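Local atomic coordinates of GH3 beta-N-acetylglucosaminidase (PDB entry 6K5J), a protein that hydrolyses terminal beta-linked N-acetylglucosamine residues as a family 3 glycoside hydrolase and is seen here with N-acetylglucosamine bound. Residues Ser81-Gly86 with Thr180-Pro185; Gly171-Gly176 with Gly223-Met228; Asp139-Asn142 with Val148-Val151. One frame throughout, in Å; residues are numbered along the deposited sequence.

Contact 1: Ser81-Gly86 with Thr180-Pro185; sequences SIDQEG and TVKHFP. With NAG (2-acetamido-2-deoxy-beta-D-glucopyranose), chain B.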
ATOM      1  N   SER A  81       1.294   9.477  10.450  1.00 17.80           N
ATOM      2  CA  SER A  81       1.491   8.375   9.519  1.00 18.17           C
ATOM      3  C   SER A  81       0.550   8.498   8.320  1.00 17.00           C
ATOM      4  O   SER A  81      -0.256   9.429   8.228  1.00 18.10           O
ATOM      5  CB  SER A  81       1.288   7.029  10.214  1.00 16.79           C
ATOM      6  OG  SER A  81       1.883   5.987   9.429  1.00 20.36           O
ATOM      7  N   ILE A  82       0.648   7.522   7.428  1.00 19.46           N
ATOM      8  CA  ILE A  82       0.003   7.562   6.117  1.00 19.07           C
ATOM      9  C   ILE A  82       0.216   6.203   5.467  1.00 18.84           C
ATOM     10  O   ILE A  82       1.139   5.472   5.838  1.00 18.21           O
ATOM     11  CB  ILE A  82       0.624   8.718   5.266  1.00 16.86           C
ATOM     12  CG1 ILE A  82      -0.170   8.968   3.979  1.00 17.81           C
ATOM     13  CG2 ILE A  82       2.107   8.425   4.930  1.00 14.63           C
ATOM     14  CD1 ILE A  82       0.285  10.212   3.228  1.00 17.89           C
ATOM     15  N   ASP A  83      -0.651   5.837   4.515  1.00 19.30           N
ATOM     16  CA  ASP A  83      -0.431   4.638   3.688  1.00 17.53           C
ATOM     17  C   ASP A  83       0.147   5.045   2.332  1.00 21.74           C
ATOM     18  O   ASP A  83      -0.525   5.007   1.306  1.00 19.50           O
ATOM     19  CB  ASP A  83      -1.729   3.863   3.477  1.00 18.59           C
ATOM     20  CG  ASP A  83      -2.325   3.366   4.753  1.00 21.72           C
ATOM     21  OD1 ASP A  83      -1.592   2.710   5.529  1.00 20.99           O
ATOM     22  OD2 ASP A  83      -3.530   3.626   4.967  1.00 23.73           O
ATOM     23  N   GLN A  84       1.411   5.453   2.342  1.00 18.40           N
ATOM     24  CA  GLN A  84       2.091   5.851   1.107  1.00 18.80           C
ATOM     25  C   GLN A  84       3.043   4.734   0.671  1.00 18.27           C
ATOM     26  O   GLN A  84       4.268   4.825   0.771  1.00 19.46           O
ATOM     27  CB  GLN A  84       2.803   7.195   1.308  1.00 20.08           C
ATOM     28  CG  GLN A  84       3.217   7.891   0.019  1.00 21.41           C
ATOM     29  CD  GLN A  84       2.083   8.661  -0.655  1.00 19.65           C
ATOM     30  OE1 GLN A  84       0.899   8.380  -0.451  1.00 23.35           O
ATOM     31  NE2 GLN A  84       2.449   9.630  -1.476  1.00 21.71           N
ATOM     32  N   GLU A  85       2.432   3.644   0.170  1.00 17.31           N
ATOM     33  CA  GLU A  85       3.190   2.450  -0.200  1.00 18.59           C
ATOM     34  C   GLU A  85       3.942   2.638  -1.509  1.00 17.93           C
ATOM     35  O   GLU A  85       5.040   2.096  -1.672  1.00 21.92           O
ATOM     36  CB  GLU A  85       2.253   1.229  -0.306  1.00 17.54           C
ATOM     37  CG  GLU A  85       1.515   0.915   0.999  1.00 19.27           C
ATOM     38  CD  GLU A  85       0.493  -0.211   0.882  1.00 18.83           C
ATOM     39  OE1 GLU A  85       0.596  -1.029  -0.063  1.00 17.26           O
ATOM     40  OE2 GLU A  85      -0.412  -0.278   1.752  1.00 19.08           O
ATOM     41  N   GLY A  86       3.393   3.423  -2.425  1.00 18.15           N
ATOM     42  CA  GLY A  86       3.914   3.549  -3.772  1.00 18.17           C
ATOM     43  C   GLY A  86       3.019   2.850  -4.783  1.00 18.20           C
ATOM     44  O   GLY A  86       2.134   2.062  -4.443  1.00 18.79           O
ATOM     45  N   THR A 180       7.033   0.829   8.762  1.00 17.25           N
ATOM     46  CA  THR A 180       6.125  -0.109   9.423  1.00 17.85           C
ATOM     47  C   THR A 180       5.937  -1.294   8.486  1.00 18.96           C
ATOM     48  O   THR A 180       5.111  -1.230   7.568  1.00 17.86           O
ATOM     49  CB  THR A 180       4.772   0.529   9.749  1.00 17.02           C
ATOM     50  OG1 THR A 180       4.956   1.773  10.420  1.00 19.92           O
ATOM     51  CG2 THR A 180       3.925  -0.413  10.649  1.00 19.20           C
ATOM     52  N   VAL A 181       6.679  -2.381   8.709  1.00 16.06           N
ATOM     53  CA  VAL A 181       6.498  -3.548   7.852  1.00 17.15           C
ATOM     54  C   VAL A 181       5.172  -4.222   8.187  1.00 19.20           C
ATOM     55  O   VAL A 181       4.772  -4.296   9.356  1.00 18.33           O
ATOM     56  CB  VAL A 181       7.695  -4.510   7.974  1.00 17.15           C
ATOM     57  CG1 VAL A 181       8.927  -3.842   7.373  1.00 17.54           C
ATOM     58  CG2 VAL A 181       7.952  -4.914   9.433  1.00 18.39           C
ATOM     59  N   LYS A 182       4.479  -4.716   7.156  1.00 17.80           N
ATOM     60  CA  LYS A 182       3.123  -5.231   7.319  1.00 18.76           C
ATOM     61  C   LYS A 182       2.901  -6.335   6.286  1.00 16.70           C
ATOM     62  O   LYS A 182       3.611  -6.402   5.282  1.00 17.07           O
ATOM     63  CB  LYS A 182       2.097  -4.084   7.188  1.00 17.00           C
ATOM     64  CG  LYS A 182       2.005  -3.443   5.778  1.00 16.10           C
ATOM     65  CD  LYS A 182       1.074  -2.204   5.803  1.00 15.21           C
ATOM     66  CE  LYS A 182       0.760  -1.683   4.384  1.00 14.69           C
ATOM     67  NZ  LYS A 182      -0.042  -0.399   4.447  1.00 17.27           N
ATOM     68  N   HIS A 183       1.941  -7.233   6.531  1.00 17.00           N
ATOM     69  CA  HIS A 183       1.060  -7.331   7.688  1.00 17.47           C
ATOM     70  C   HIS A 183       1.413  -8.623   8.437  1.00 17.81           C
ATOM     71  O   HIS A 183       1.100  -9.725   7.965  1.00 18.59           O
ATOM     72  CB  HIS A 183      -0.416  -7.371   7.256  1.00 15.57           C
ATOM     73  CG  HIS A 183      -0.843  -6.224   6.380  1.00 14.50           C
ATOM     74  ND1 HIS A 183      -0.569  -6.170   5.029  1.00 18.08           N
ATOM     75  CD2 HIS A 183      -1.543  -5.099   6.667  1.00 18.15           C
ATOM     76  CE1 HIS A 183      -1.084  -5.063   4.520  1.00 18.55           C
ATOM     77  NE2 HIS A 183      -1.678  -4.393   5.493  1.00 19.24           N
ATOM     78  N   PHE A 184       2.045  -8.483   9.598  1.00 17.97           N
ATOM     79  CA  PHE A 184       2.657  -9.626  10.273  1.00 18.53           C
ATOM     80  C   PHE A 184       1.588 -10.580  10.814  1.00 17.82           C
ATOM     81  O   PHE A 184       0.599 -10.133  11.399  1.00 18.62           O
ATOM     82  CB  PHE A 184       3.552  -9.126  11.416  1.00 17.29           C
ATOM     83  CG  PHE A 184       4.256 -10.225  12.167  1.00 17.77           C
ATOM     84  CD1 PHE A 184       3.664 -10.819  13.274  1.00 18.61           C
ATOM     85  CD2 PHE A 184       5.515 -10.655  11.774  1.00 18.54           C
ATOM     86  CE1 PHE A 184       4.308 -11.842  13.969  1.00 19.61           C
ATOM     87  CE2 PHE A 184       6.179 -11.669  12.466  1.00 21.17           C
ATOM     88  CZ  PHE A 184       5.572 -12.269  13.562  1.00 17.78           C
ATOM     89  N   PRO A 185       1.792 -11.910  10.702  1.00 17.92           N
ATOM     90  CA  PRO A 185       2.986 -12.582  10.170  1.00 17.98           C
ATOM     91  C   PRO A 185       2.962 -12.875   8.667  1.00 20.85           C
ATOM     92  O   PRO A 185       3.768 -13.679   8.209  1.00 22.23           O
ATOM     93  CB  PRO A 185       3.020 -13.900  10.961  1.00 18.52           C
ATOM     94  CG  PRO A 185       1.570 -14.207  11.206  1.00 20.51           C
ATOM     95  CD  PRO A 185       0.902 -12.851  11.408  1.00 20.04           C
TER
HETATM   96  C1  NAG B 601      -5.965  -1.443   6.476  1.00 22.67           C
HETATM   97  C2  NAG B 601      -4.847  -2.004   5.560  1.00 21.34           C
HETATM   98  C3  NAG B 601      -3.461  -1.488   5.988  1.00 20.23           C
HETATM   99  C4  NAG B 601      -3.469   0.020   6.200  1.00 19.76           C
HETATM  100  C5  NAG B 601      -4.570   0.379   7.183  1.00 22.04           C
HETATM  101  C6  NAG B 601      -4.676   1.860   7.472  1.00 21.53           C
HETATM  102  C7  NAG B 601      -4.843  -4.233   4.498  1.00 21.16           C
HETATM  103  C8  NAG B 601      -4.850  -5.717   4.746  1.00 18.32           C
HETATM  104  N2  NAG B 601      -4.871  -3.460   5.589  1.00 18.72           N
HETATM  105  O1  NAG B 601      -7.187  -1.699   5.869  1.00 27.90           O
HETATM  106  O3  NAG B 601      -2.491  -1.824   5.001  1.00 18.61           O
HETATM  107  O4  NAG B 601      -2.213   0.453   6.708  1.00 18.22           O
HETATM  108  O5  NAG B 601      -5.821  -0.024   6.617  1.00 20.51           O
HETATM  109  O6  NAG B 601      -5.169   2.575   6.346  1.00 21.88           O
HETATM  110  O7  NAG B 601      -4.790  -3.761   3.364  1.00 20.36           O
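Lys182, Glu85 and Asp83 form a buried salt-bridge network at the mouth of the catalytic barrel, joining the loop that follows strand 79-81 to strand 178-184. Lys182 NZ bonds Glu85 OE2 at 2.7 Å and meets it from above the carboxylate plane, 42° out of it, as the two side chains cross at nearly a right angle. The other ion pair, Lys182 NZ to Asp83 OD1, is long at 3.6 Å. Lys182 starts with CG wedged between backbone N and carbonyl carbon (chi1 67°) and then runs fully extended, which carries NZ up to the bound N-acetylglucosamine and its O3 at 2.9 Å. Residues 182-185 read Lys-His-Phe-Pro, consistent with the start of the Lys-His-(Phe)-Pro-Gly motif of family 3 N-acetylglucosaminidases, here with cis peptides before His183 and Pro185. The ring of His183 is sandwiched: sugar methyl C8 lies off-centre over one face and Lys182 CG is centred over the other, while NE2 shares a 2.7 Å hydrogen bond with sugar O3. Asp83 OD1 accepts a bond from sugar O4 at 2.6 Å, and OD2 is salt-bridged to Arg91. Were Glu85 an alanine, Lys182 would probably lose its close carboxylate mate and Arg152 a salt-bridge partner, leaving the ammonium less firmly placed against the sugar. Arg152, paired with Glu85 OE2, also reaches the same ligand.

Contact 2: Gly171-Gly176 with Gly223-Met228; sequences GFQDAG and GVDAVM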
ATOM      1  N   GLY A 171      15.516   2.902   3.138  1.00 18.93           N
ATOM      2  CA  GLY A 171      15.257   4.157   2.439  1.00 20.92           C
ATOM      3  C   GLY A 171      14.282   5.058   3.177  1.00 20.58           C
ATOM      4  O   GLY A 171      14.477   6.275   3.246  1.00 17.78           O
ATOM      5  N   PHE A 172      13.209   4.476   3.731  1.00 18.35           N
ATOM      6  CA  PHE A 172      12.282   5.263   4.544  1.00 19.00           C
ATOM      7  C   PHE A 172      12.991   5.830   5.772  1.00 18.21           C
ATOM      8  O   PHE A 172      12.902   7.030   6.058  1.00 19.46           O
ATOM      9  CB  PHE A 172      11.086   4.414   4.999  1.00 16.27           C
ATOM     10  CG  PHE A 172      10.113   4.053   3.899  1.00 17.73           C
ATOM     11  CD1 PHE A 172       9.673   5.001   2.984  1.00 19.30           C
ATOM     12  CD2 PHE A 172       9.618   2.758   3.808  1.00 18.88           C
ATOM     13  CE1 PHE A 172       8.775   4.660   1.994  1.00 15.19           C
ATOM     14  CE2 PHE A 172       8.723   2.393   2.800  1.00 17.36           C
ATOM     15  CZ  PHE A 172       8.308   3.346   1.892  1.00 17.70           C
ATOM     16  N   GLN A 173      13.694   4.976   6.519  1.00 16.84           N
ATOM     17  CA  GLN A 173      14.239   5.427   7.800  1.00 18.37           C
ATOM     18  C   GLN A 173      15.449   6.341   7.619  1.00 21.32           C
ATOM     19  O   GLN A 173      15.649   7.251   8.429  1.00 19.98           O
ATOM     20  CB  GLN A 173      14.546   4.214   8.686  1.00 21.47           C
ATOM     21  CG  GLN A 173      13.228   3.578   9.158  1.00 20.80           C
ATOM     22  CD  GLN A 173      13.350   2.292   9.947  1.00 21.57           C
ATOM     23  OE1 GLN A 173      12.335   1.749  10.386  1.00 20.14           O
ATOM     24  NE2 GLN A 173      14.567   1.799  10.136  1.00 19.54           N
ATOM     25  N   ASP A 174      16.229   6.152   6.547  1.00 22.68           N
ATOM     26  CA  ASP A 174      17.301   7.092   6.221  1.00 23.51           C
ATOM     27  C   ASP A 174      16.758   8.494   5.990  1.00 24.84           C
ATOM     28  O   ASP A 174      17.439   9.483   6.286  1.00 21.33           O
ATOM     29  CB  ASP A 174      18.069   6.630   4.973  1.00 22.12           C
ATOM     30  CG  ASP A 174      19.120   5.582   5.282  1.00 26.85           C
ATOM     31  OD1 ASP A 174      19.318   5.264   6.469  1.00 25.56           O
ATOM     32  OD2 ASP A 174      19.746   5.065   4.330  1.00 25.41           O
ATOM     33  N   ALA A 175      15.534   8.603   5.477  1.00 22.47           N
ATOM     34  CA  ALA A 175      14.906   9.892   5.225  1.00 22.86           C
ATOM     35  C   ALA A 175      14.181  10.445   6.445  1.00 22.78           C
ATOM     36  O   ALA A 175      13.546  11.500   6.345  1.00 27.90           O
ATOM     37  CB  ALA A 175      13.927   9.784   4.052  1.00 21.13           C
ATOM     38  N   GLY A 176      14.265   9.772   7.588  1.00 22.72           N
ATOM     39  CA  GLY A 176      13.617  10.253   8.786  1.00 23.94           C
ATOM     40  C   GLY A 176      12.164   9.848   8.939  1.00 22.79           C
ATOM     41  O   GLY A 176      11.434  10.489   9.696  1.00 26.05           O
ATOM     42  N   GLY A 223      16.847  -3.820  11.793  1.00 20.26           N
ATOM     43  CA  GLY A 223      16.360  -2.650  12.493  1.00 22.07           C
ATOM     44  C   GLY A 223      15.171  -2.021  11.799  1.00 22.29           C
ATOM     45  O   GLY A 223      15.342  -1.334  10.786  1.00 22.82           O
ATOM     46  N   VAL A 224      13.961  -2.261  12.307  1.00 20.95           N
ATOM     47  CA  VAL A 224      12.752  -1.675  11.733  1.00 20.11           C
ATOM     48  C   VAL A 224      11.954  -1.001  12.847  1.00 17.48           C
ATOM     49  O   VAL A 224      11.789  -1.557  13.939  1.00 20.51           O
ATOM     50  CB  VAL A 224      11.898  -2.721  10.980  1.00 18.09           C
ATOM     51  CG1 VAL A 224      11.428  -3.835  11.917  1.00 21.13           C
ATOM     52  CG2 VAL A 224      10.708  -2.040  10.266  1.00 18.14           C
ATOM     53  N   ASP A 225      11.460   0.206  12.568  1.00 19.05           N
ATOM     54  CA  ASP A 225      10.846   1.024  13.610  1.00 19.26           C
ATOM     55  C   ASP A 225       9.525   0.451  14.099  1.00 22.58           C
ATOM     56  O   ASP A 225       9.191   0.607  15.277  1.00 18.34           O
ATOM     57  CB  ASP A 225      10.622   2.451  13.106  1.00 18.87           C
ATOM     58  CG  ASP A 225      11.894   3.275  13.098  1.00 22.40           C
ATOM     59  OD1 ASP A 225      12.917   2.821  13.665  1.00 23.54           O
ATOM     60  OD2 ASP A 225      11.869   4.373  12.521  1.00 21.55           O
ATOM     61  N   ALA A 226       8.755  -0.195  13.222  1.00 19.40           N
ATOM     62  CA  ALA A 226       7.433  -0.666  13.612  1.00 19.31           C
ATOM     63  C   ALA A 226       7.042  -1.862  12.758  1.00 18.88           C
ATOM     64  O   ALA A 226       7.568  -2.068  11.662  1.00 15.86           O
ATOM     65  CB  ALA A 226       6.385   0.460  13.511  1.00 18.26           C
ATOM     66  N   VAL A 227       6.145  -2.680  13.316  1.00 17.75           N
ATOM     67  CA  VAL A 227       5.539  -3.832  12.655  1.00 20.21           C
ATOM     68  C   VAL A 227       4.024  -3.709  12.829  1.00 22.27           C
ATOM     69  O   VAL A 227       3.543  -3.491  13.948  1.00 17.83           O
ATOM     70  CB  VAL A 227       6.060  -5.160  13.253  1.00 20.24           C
ATOM     71  CG1 VAL A 227       5.344  -6.381  12.646  1.00 15.95           C
ATOM     72  CG2 VAL A 227       7.583  -5.287  13.074  1.00 18.23           C
ATOM     73  N   MET A 228       3.275  -3.830  11.728  1.00 17.72           N
ATOM     74  CA  MET A 228       1.816  -3.852  11.778  1.00 18.27           C
ATOM     75  C   MET A 228       1.308  -5.282  11.620  1.00 19.40           C
ATOM     76  O   MET A 228       1.814  -6.044  10.791  1.00 20.88           O
ATOM     77  CB  MET A 228       1.204  -2.961  10.686  1.00 16.27           C
ATOM     78  CG  MET A 228      -0.323  -3.099  10.544  1.00 20.10           C
ATOM     79  SD  MET A 228      -1.004  -2.063   9.217  1.00 21.39           S
ATOM     80  CE  MET A 228      -0.883  -0.433   9.950  1.00 20.59           C
TER
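Gln173, on the last turn of helix 158-174, reaches across to Gly223-Asp225 and grips the backbone there with both ends of its amide. Its CG stands beside the backbone N and anti to the carbonyl carbon (chi1 -71°), and the chain is extended beyond that, giving it the length to bridge the gap. OE1 accepts the backbone N-H of Asp225 at 2.8 Å, with the donor tilted 20° from the carbonyl plane. NE2 gives a longer bond of 3.3 Å to Gly223 O, approaching from above that carbonyl's plane. The amide thus spans Val224, whose CG2 lies 4.1 Å from Gln173 OE1. This is the rim of the TIM barrel at the N-terminal ends of its strands, remote from the sugar: the helix closes with a Schellman motif at Gly176, and strand 226-229 is just beginning. Ala179, in the intervening strand 178-184, adds a weak backbone bond to the same OE1. The side chain of Asp225 comes from the opposite direction, its carboxylate stacked on the Gln173 amide with the planes 21° apart and Asp225 CG 3.1 Å from Gln173 OE1. Gln173 OE1 and the carboxylate oxygens are all acceptors and do not bond each other; the carboxylate takes salt bridges from Arg340 at OD2 and Arg339 at OD1, which would probably balance its charge beside the amide oxygen. Gly223, at positive phi, ends helix 213-222, where a side chain would press on the preceding carbonyl.

Contact 3: Asp139-Asn142 with Val148-Val151; sequences DINN and VIGV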
ATOM      1  N   ASP A 139       4.377  -8.690   2.688  1.00 17.42           N
ATOM      2  CA  ASP A 139       3.565  -9.840   2.318  1.00 17.24           C
ATOM      3  C   ASP A 139       4.113 -10.472   1.044  1.00 20.74           C
ATOM      4  O   ASP A 139       4.621  -9.787   0.153  1.00 18.81           O
ATOM      5  CB  ASP A 139       2.106  -9.425   2.142  1.00 17.85           C
ATOM      6  CG  ASP A 139       1.559  -8.672   3.354  1.00 20.23           C
ATOM      7  OD1 ASP A 139       1.571  -9.237   4.473  1.00 19.05           O
ATOM      8  OD2 ASP A 139       1.116  -7.517   3.190  1.00 18.76           O
ATOM      9  N   ILE A 140       4.030 -11.799   0.977  1.00 17.91           N
ATOM     10  CA  ILE A 140       4.551 -12.578  -0.141  1.00 18.02           C
ATOM     11  C   ILE A 140       3.344 -13.117  -0.897  1.00 18.81           C
ATOM     12  O   ILE A 140       2.642 -14.013  -0.405  1.00 18.50           O
ATOM     13  CB  ILE A 140       5.473 -13.717   0.328  1.00 17.73           C
ATOM     14  CG1 ILE A 140       6.673 -13.168   1.105  1.00 18.06           C
ATOM     15  CG2 ILE A 140       5.974 -14.536  -0.865  1.00 18.06           C
ATOM     16  CD1 ILE A 140       7.322 -14.200   2.054  1.00 21.02           C
ATOM     17  N   ASN A 141       3.085 -12.569  -2.086  1.00 16.65           N
ATOM     18  CA  ASN A 141       1.864 -12.889  -2.831  1.00 16.97           C
ATOM     19  C   ASN A 141       2.081 -14.170  -3.636  1.00 20.77           C
ATOM     20  O   ASN A 141       2.277 -14.164  -4.852  1.00 22.47           O
ATOM     21  CB  ASN A 141       1.460 -11.729  -3.733  1.00 20.63           C
ATOM     22  CG  ASN A 141      -0.014 -11.751  -4.079  1.00 20.65           C
ATOM     23  OD1 ASN A 141      -0.844 -11.193  -3.356  1.00 20.15           O
ATOM     24  ND2 ASN A 141      -0.352 -12.390  -5.195  1.00 19.54           N
ATOM     25  N   ASN A 142       2.070 -15.291  -2.914  1.00 20.03           N
ATOM     26  CA  ASN A 142       2.203 -16.620  -3.503  1.00 22.39           C
ATOM     27  C   ASN A 142       0.863 -17.192  -3.951  1.00 22.60           C
ATOM     28  O   ASN A 142       0.825 -18.310  -4.475  1.00 21.49           O
ATOM     29  CB  ASN A 142       2.839 -17.576  -2.495  1.00 21.08           C
ATOM     30  CG  ASN A 142       1.963 -17.775  -1.291  1.00 24.12           C
ATOM     31  OD1 ASN A 142       1.681 -16.827  -0.568  1.00 24.22           O
ATOM     32  ND2 ASN A 142       1.476 -18.995  -1.097  1.00 29.61           N
ATOM     33  N   VAL A 148      -6.519  -8.760  -1.745  1.00 17.40           N
ATOM     34  CA  VAL A 148      -6.179  -7.542  -1.023  1.00 18.29           C
ATOM     35  C   VAL A 148      -4.707  -7.156  -1.148  1.00 20.16           C
ATOM     36  O   VAL A 148      -4.384  -5.959  -1.028  1.00 18.69           O
ATOM     37  CB  VAL A 148      -6.587  -7.655   0.466  1.00 24.74           C
ATOM     38  CG1 VAL A 148      -5.848  -8.778   1.147  1.00 21.62           C
ATOM     39  CG2 VAL A 148      -6.375  -6.323   1.210  1.00 23.13           C
ATOM     40  N   ILE A 149      -3.803  -8.093  -1.429  1.00 19.35           N
ATOM     41  CA  ILE A 149      -2.386  -7.758  -1.568  1.00 19.48           C
ATOM     42  C   ILE A 149      -2.066  -7.517  -3.045  1.00 17.99           C
ATOM     43  O   ILE A 149      -2.011  -6.365  -3.487  1.00 17.76           O
ATOM     44  CB  ILE A 149      -1.503  -8.854  -0.938  1.00 18.05           C
ATOM     45  CG1 ILE A 149      -1.911  -9.078   0.524  1.00 16.61           C
ATOM     46  CG2 ILE A 149       0.005  -8.495  -1.038  1.00 19.23           C
ATOM     47  CD1 ILE A 149      -1.856  -7.808   1.427  1.00 17.69           C
ATOM     48  N   GLY A 150      -1.876  -8.583  -3.826  1.00 18.44           N
ATOM     49  CA  GLY A 150      -1.653  -8.389  -5.258  1.00 18.44           C
ATOM     50  C   GLY A 150      -0.378  -7.600  -5.500  1.00 18.27           C
ATOM     51  O   GLY A 150       0.672  -7.906  -4.923  1.00 18.02           O
ATOM     52  N   VAL A 151      -0.461  -6.528  -6.304  1.00 14.62           N
ATOM     53  CA  VAL A 151       0.746  -5.763  -6.657  1.00 15.46           C
ATOM     54  C   VAL A 151       1.312  -4.977  -5.477  1.00 17.64           C
ATOM     55  O   VAL A 151       2.361  -4.331  -5.598  1.00 18.09           O
ATOM     56  CB  VAL A 151       0.494  -4.800  -7.834  1.00 17.99           C
ATOM     57  CG1 VAL A 151       0.076  -5.567  -9.097  1.00 18.53           C
ATOM     58  CG2 VAL A 151      -0.540  -3.734  -7.456  1.00 17.95           C
TER
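Asn141 and Gly150 are joined by one side-chain-to-backbone hydrogen bond between two arms of the long loop that links strand 132-133 to helix 158-174, and Asn141 can be followed outward to see how. Its CB passes 4.1 Å from Gly150 O. The next atom, CG, is swung away from the backbone N to lie beside the carbonyl carbon (chi1 -157°), which aims the amide at the second arm and sets CG 3.7 Å from Gly150 N. At the tip, OD1 accepts the Gly150 N-H at 2.8 Å. The bond is bent, with an N-H...O angle of 142°, and the donor sits well above the carbonyl plane, 55° out of it, away from the lone-pair directions. The same oxygen also rests against the aliphatic flank of Ile149, 3.4 Å from its CB, as the two side chains slide past each other in opposite directions.

Ile149 packs against Asp139 as well: its CD1 meets Asp139 OD2 at 3.5 Å, and its CG2 lies 3.9 Å from Asp139 CB, the two side chains crossing at roughly a right angle. An inverse gamma turn centred on Asn141 shapes the first arm, closed by Asn142 N to Ile140 O at 2.9 Å, and Ser153 OG bonds both Asp139 O and Asn141 N.

The carboxylate of Asp139 finds its polar partners outside the two arms: OD2 takes Ser137 OG and His183 ND1, and OD1 takes the backbone N of His187. With a methyl group against one oxygen and hydrogen bonds on both, its rotation is probably restricted, so that this second-shell acid is likely to fix the orientation of His183, the ring that touches the sugar directly.

How the contacts relate
From the N terminus, contact 1 opens at 81-86, just after strand 79-81. Contact 3 opens and closes next, 139-142 with 148-151, forming a small loop wholly within the span of contact 1. Contact 2 then opens at 171-176 before contact 1 closes at 180-185, and ends only at 223-228, so contacts 1 and 2 cross. Neighbouring strands 178-184 and 226-229 join these two: Val181 O lies 2.8 Å from Met228 N. Contact 3 reaches contact 1 through Asp139 and His183, whereas contacts 2 and 3 stay about 7 Å apart at their nearest atoms. Contacts 1 and 3 thus gather loops round the sugar, and contact 2 ties an outer helix to the opposite rim.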